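Local coordinates for heavy metal cation tricomponent efflux pump ZneA(CzcA-like) (Cupriavidus metallidurans, PDB 4K0J), which acts as a zinc/proton antiporter of the RND family, the inner-membrane component of a tripartite heavy metal efflux pump, at residues H268-Q281 and E588-G600. Sequence-based numbering, arbitrary orientation.
Sequences HGILGMDRNPDTIQ and EHVVTQVGRNDEG
Strand 269-272 is the outermost strand, within this chain, of an antiparallel five-stranded sheet, and it pairs with strand 589-595 of the second half of the chain. The two run antiparallel at 175°, with axes 4.7 Å apart at closest. G272 and T592 form a hydrogen-bonded pair, with G272 N to T592 O and T592 N to G272 O both at 2.9 Å. T592 OG1 lies between its own backbone N and carbonyl carbon (chi1 68°), from where it adds a weak bond from G272 N. I270 and V594 form the next hydrogen-bonded pair, and there the return bond from V594 N is weak. On the face bearing L271 and Q593, L271 CD1 meets V591 CG1 at 3.6 Å, and F176 of strand 170-177 packs on L271 and Q593.

Beyond G272 the ladder ends, and the side chain of D274 continues the contact. Its carboxylate grips two donors. OD2 accepts from H589 ND1 at 2.7 Å, through the syn lone pair and near the ring plane, with the carboxylate and ring nearly coplanar. OD1 accepts from V590 N at 3.2 Å, almost straight (167°). The M273 side chain is extended beyond CG, which carries CE to H589 CB, while CG packs on V591 CG2.

Q281 NE2 gives a weak bond to Q593 OE1 at 3.4 Å, the two amides steeply inclined. Q281 OE1 is held by Y320 OH. At the end of the strand pair away from D274, D598 OD2 sits over one face of the H268 ring, 4.1 Å above it, while D598 OD1 bonds N175 ND2.

Such an edge-strand addition, in which a short strand of the N-terminal half extends a sheet of the C-terminal half, is consistent with the PN2-PC1 junction of RND porter domains.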
loop_
_atom_site.group_PDB
_atom_site.type_symbol
_atom_site.label_atom_id
_atom_site.label_comp_id
_atom_site.label_asym_id
_atom_site.label_seq_id
_atom_site.Cartn_x
_atom_site.Cartn_y
_atom_site.Cartn_z
ATOM N N HIS C 268 5.454 27.021 -28.199
ATOM C CA HIS C 268 5.444 26.896 -26.748
ATOM C C HIS C 268 6.376 27.941 -26.139
ATOM O O HIS C 268 5.947 29.018 -25.726
ATOM C CB HIS C 268 5.920 25.495 -26.345
ATOM C CG HIS C 268 5.435 24.398 -27.246
ATOM N ND1 HIS C 268 4.338 23.619 -26.947
ATOM C CD2 HIS C 268 5.911 23.939 -28.429
ATOM C CE1 HIS C 268 4.151 22.735 -27.912
ATOM N NE2 HIS C 268 5.092 22.909 -28.824
ATOM N N GLY C 269 7.657 27.601 -26.085
ATOM C CA GLY C 269 8.690 28.554 -25.739
ATOM C C GLY C 269 9.848 28.397 -26.702
ATOM O O GLY C 269 9.774 27.622 -27.657
ATOM N N ILE C 270 10.915 29.144 -26.461
ATOM C CA ILE C 270 12.142 28.983 -27.224
ATOM C C ILE C 270 13.277 28.687 -26.254
ATOM O O ILE C 270 13.314 29.213 -25.137
ATOM C CB ILE C 270 12.458 30.239 -28.053
ATOM C CG1 ILE C 270 11.251 30.623 -28.908
ATOM C CG2 ILE C 270 13.667 30.015 -28.941
ATOM C CD1 ILE C 270 11.448 31.891 -29.711
ATOM N N LEU C 271 14.185 27.816 -26.673
ATOM C CA LEU C 271 15.356 27.496 -25.874
ATOM C C LEU C 271 16.584 27.961 -26.618
ATOM O O LEU C 271 16.700 27.741 -27.821
ATOM C CB LEU C 271 15.445 25.994 -25.635
ATOM C CG LEU C 271 16.757 25.531 -25.009
ATOM C CD1 LEU C 271 16.546 25.185 -23.546
ATOM C CD2 LEU C 271 17.327 24.356 -25.778
ATOM N N GLY C 272 17.498 28.609 -25.909
ATOM C CA GLY C 272 18.692 29.139 -26.540
ATOM C C GLY C 272 19.970 28.661 -25.885
ATOM O O GLY C 272 19.967 28.261 -24.720
ATOM N N MET C 273 21.065 28.697 -26.638
ATOM C CA MET C 273 22.372 28.352 -26.093
ATOM C C MET C 273 23.476 29.234 -26.678
ATOM O O MET C 273 23.187 30.273 -27.269
ATOM C CB MET C 273 22.679 26.881 -26.330
ATOM C CG MET C 273 23.409 26.233 -25.177
ATOM S SD MET C 273 23.805 24.514 -25.491
ATOM C CE MET C 273 24.633 24.094 -23.958
ATOM N N ASP C 274 24.728 28.820 -26.498
ATOM C CA ASP C 274 25.894 29.557 -26.989
ATOM C C ASP C 274 25.695 30.041 -28.419
ATOM O O ASP C 274 25.910 29.287 -29.367
ATOM C CB ASP C 274 27.140 28.670 -26.937
ATOM C CG ASP C 274 27.105 27.679 -25.790
ATOM O OD1 ASP C 274 26.677 28.061 -24.678
ATOM O OD2 ASP C 274 27.494 26.512 -26.008
ATOM N N ARG C 275 25.260 31.292 -28.557
ATOM C CA ARG C 275 24.961 31.902 -29.859
ATOM C C ARG C 275 23.775 31.273 -30.613
ATOM O O ARG C 275 23.220 31.892 -31.521
ATOM C CB ARG C 275 26.204 31.947 -30.759
ATOM C CG ARG C 275 27.304 32.893 -30.291
ATOM C CD ARG C 275 28.471 32.880 -31.271
ATOM N NE ARG C 275 29.534 33.805 -30.890
ATOM C CZ ARG C 275 30.725 33.855 -31.482
ATOM N NH1 ARG C 275 31.005 33.028 -32.479
ATOM N NH2 ARG C 275 31.636 34.728 -31.074
ATOM N N ASN C 276 23.397 30.052 -30.246
ATOM C CA ASN C 276 22.234 29.393 -30.836
ATOM C C ASN C 276 20.939 29.867 -30.171
ATOM O O ASN C 276 20.714 29.616 -28.983
ATOM C CB ASN C 276 22.365 27.869 -30.720
ATOM C CG ASN C 276 21.332 27.118 -31.548
ATOM O OD1 ASN C 276 20.293 27.662 -31.928
ATOM N ND2 ASN C 276 21.614 25.854 -31.828
ATOM N N PRO C 277 20.081 30.554 -30.942
ATOM C CA PRO C 277 18.829 31.095 -30.410
ATOM C C PRO C 277 17.711 30.061 -30.396
ATOM O O PRO C 277 16.818 30.148 -29.557
ATOM C CB PRO C 277 18.481 32.214 -31.404
ATOM C CG PRO C 277 19.670 32.343 -32.322
ATOM C CD PRO C 277 20.315 31.001 -32.319
ATOM N N ASP C 278 17.760 29.091 -31.306
ATOM C CA ASP C 278 16.652 28.155 -31.464
ATOM C C ASP C 278 17.082 26.694 -31.579
ATOM O O ASP C 278 17.235 26.177 -32.683
ATOM C CB ASP C 278 15.837 28.524 -32.704
ATOM C CG ASP C 278 14.364 28.249 -32.534
ATOM O OD1 ASP C 278 13.977 27.739 -31.462
ATOM O OD2 ASP C 278 13.597 28.536 -33.475
ATOM N N THR C 279 17.262 26.023 -30.447
ATOM C CA THR C 279 17.516 24.585 -30.470
ATOM C C THR C 279 16.492 23.792 -29.634
ATOM O O THR C 279 15.376 24.258 -29.409
ATOM C CB THR C 279 18.977 24.244 -30.088
ATOM O OG1 THR C 279 19.168 22.826 -30.140
ATOM C CG2 THR C 279 19.319 24.766 -28.700
ATOM N N ILE C 280 16.863 22.595 -29.193
ATOM C CA ILE C 280 15.921 21.727 -28.487
ATOM C C ILE C 280 16.591 20.875 -27.413
ATOM O O ILE C 280 17.648 20.301 -27.639
ATOM C CB ILE C 280 15.167 20.829 -29.479
ATOM C CG1 ILE C 280 14.277 19.827 -28.746
ATOM C CG2 ILE C 280 16.147 20.120 -30.407
ATOM C CD1 ILE C 280 13.320 19.099 -29.661
ATOM N N GLN C 281 15.973 20.799 -26.242
ATOM C CA GLN C 281 16.602 20.144 -25.103
ATOM C C GLN C 281 15.691 19.162 -24.377
ATOM O O GLN C 281 14.464 19.203 -24.510
ATOM C CB GLN C 281 17.046 21.182 -24.085
ATOM C CG GLN C 281 15.912 21.635 -23.200
ATOM C CD GLN C 281 16.390 22.166 -21.879
ATOM O OE1 GLN C 281 17.561 22.509 -21.723
ATOM N NE2 GLN C 281 15.487 22.232 -20.911
ATOM N N GLU C 588 31.134 27.889 -19.071
ATOM C CA GLU C 588 31.248 26.830 -20.067
ATOM C C GLU C 588 30.122 26.914 -21.098
ATOM O O GLU C 588 30.372 27.049 -22.298
ATOM C CB GLU C 588 31.238 25.464 -19.372
ATOM C CG GLU C 588 31.634 24.293 -20.253
ATOM C CD GLU C 588 31.835 23.018 -19.456
ATOM O OE1 GLU C 588 31.909 23.100 -18.211
ATOM O OE2 GLU C 588 31.917 21.935 -20.074
ATOM N N HIS C 589 28.884 26.831 -20.623
ATOM C CA HIS C 589 27.709 26.972 -21.479
ATOM C C HIS C 589 26.644 27.817 -20.790
ATOM O O HIS C 589 26.581 27.878 -19.563
ATOM C CB HIS C 589 27.112 25.604 -21.817
ATOM C CG HIS C 589 28.003 24.735 -22.648
ATOM N ND1 HIS C 589 28.058 24.821 -24.022
ATOM C CD2 HIS C 589 28.862 23.749 -22.299
ATOM C CE1 HIS C 589 28.920 23.933 -24.483
ATOM N NE2 HIS C 589 29.423 23.270 -23.458
ATOM N N VAL C 590 25.807 28.471 -21.585
ATOM C CA VAL C 590 24.675 29.219 -21.053
ATOM C C VAL C 590 23.416 28.849 -21.831
ATOM O O VAL C 590 23.377 28.949 -23.062
ATOM C CB VAL C 590 24.895 30.739 -21.135
ATOM C CG1 VAL C 590 23.750 31.470 -20.460
ATOM C CG2 VAL C 590 26.217 31.116 -20.497
ATOM N N VAL C 591 22.395 28.416 -21.100
ATOM C CA VAL C 591 21.154 27.938 -21.691
ATOM C C VAL C 591 19.973 28.756 -21.189
ATOM O O VAL C 591 19.809 28.942 -19.989
ATOM C CB VAL C 591 20.907 26.456 -21.339
ATOM C CG1 VAL C 591 19.461 26.079 -21.596
ATOM C CG2 VAL C 591 21.847 25.551 -22.111
ATOM N N THR C 592 19.149 29.243 -22.107
ATOM C CA THR C 592 17.933 29.947 -21.724
ATOM C C THR C 592 16.706 29.115 -22.063
ATOM O O THR C 592 16.646 28.477 -23.118
ATOM C CB THR C 592 17.799 31.320 -22.432
ATOM O OG1 THR C 592 17.580 31.127 -23.837
ATOM C CG2 THR C 592 19.046 32.170 -22.221
ATOM N N GLN C 593 15.734 29.126 -21.157
ATOM C CA GLN C 593 14.438 28.524 -21.424
ATOM C C GLN C 593 13.360 29.593 -21.351
ATOM O O GLN C 593 12.678 29.730 -20.333
ATOM C CB GLN C 593 14.132 27.441 -20.401
ATOM C CG GLN C 593 15.237 26.438 -20.213
ATOM C CD GLN C 593 14.938 25.486 -19.085
ATOM O OE1 GLN C 593 15.799 24.714 -18.663
ATOM N NE2 GLN C 593 13.711 25.540 -18.579
ATOM N N VAL C 594 13.202 30.363 -22.421
ATOM C CA VAL C 594 12.167 31.387 -22.413
ATOM C C VAL C 594 10.834 30.749 -22.767
ATOM O O VAL C 594 10.749 29.964 -23.706
ATOM C CB VAL C 594 12.504 32.599 -23.340
ATOM C CG1 VAL C 594 13.552 32.226 -24.376
ATOM C CG2 VAL C 594 11.250 33.144 -24.010
ATOM N N GLY C 595 9.803 31.052 -21.991
ATOM C CA GLY C 595 8.480 30.549 -22.289
ATOM C C GLY C 595 8.202 29.167 -21.734
ATOM O O GLY C 595 8.781 28.762 -20.721
ATOM N N ARG C 596 7.312 28.443 -22.409
ATOM C CA ARG C 596 6.819 27.153 -21.925
ATOM C C ARG C 596 7.293 25.983 -22.787
ATOM O O ARG C 596 7.780 26.171 -23.899
ATOM C CB ARG C 596 5.289 27.160 -21.865
ATOM C CG ARG C 596 4.625 27.198 -23.235
ATOM C CD ARG C 596 3.113 27.334 -23.136
ATOM N NE ARG C 596 2.713 28.603 -22.534
ATOM C CZ ARG C 596 1.453 28.970 -22.342
ATOM N NH1 ARG C 596 0.463 28.165 -22.706
ATOM N NH2 ARG C 596 1.178 30.140 -21.785
ATOM N N ASN C 597 7.131 24.772 -22.264
ATOM C CA ASN C 597 7.570 23.560 -22.950
ATOM C C ASN C 597 6.429 22.737 -23.557
ATOM O O ASN C 597 5.547 23.273 -24.224
ATOM C CB ASN C 597 8.397 22.693 -21.999
ATOM C CG ASN C 597 8.034 22.918 -20.544
ATOM O OD1 ASN C 597 7.667 24.026 -20.151
ATOM N ND2 ASN C 597 8.136 21.867 -19.733
ATOM N N ASP C 598 6.451 21.431 -23.323
ATOM C CA ASP C 598 5.452 20.548 -23.919
ATOM C C ASP C 598 4.415 20.057 -22.913
ATOM O O ASP C 598 3.211 20.094 -23.182
ATOM C CB ASP C 598 6.128 19.357 -24.608
ATOM C CG ASP C 598 6.944 19.770 -25.827
ATOM O OD1 ASP C 598 7.106 18.937 -26.746
ATOM O OD2 ASP C 598 7.420 20.925 -25.868
ATOM N N GLU C 599 4.892 19.608 -21.754
ATOM C CA GLU C 599 4.040 19.004 -20.731
ATOM C C GLU C 599 3.025 19.980 -20.134
ATOM O O GLU C 599 1.817 19.831 -20.324
ATOM C CB GLU C 599 4.892 18.395 -19.613
ATOM C CG GLU C 599 5.802 17.260 -20.061
ATOM C CD GLU C 599 7.063 17.753 -20.740
ATOM O OE1 GLU C 599 7.395 18.947 -20.582
ATOM O OE2 GLU C 599 7.719 16.949 -21.433
ATOM N N GLY C 600 3.521 20.973 -19.407
ATOM C CA GLY C 600 2.652 21.949 -18.777
ATOM C C GLY C 600 2.827 21.951 -17.274
ATOM O O GLY C 600 1.910 22.300 -16.536
#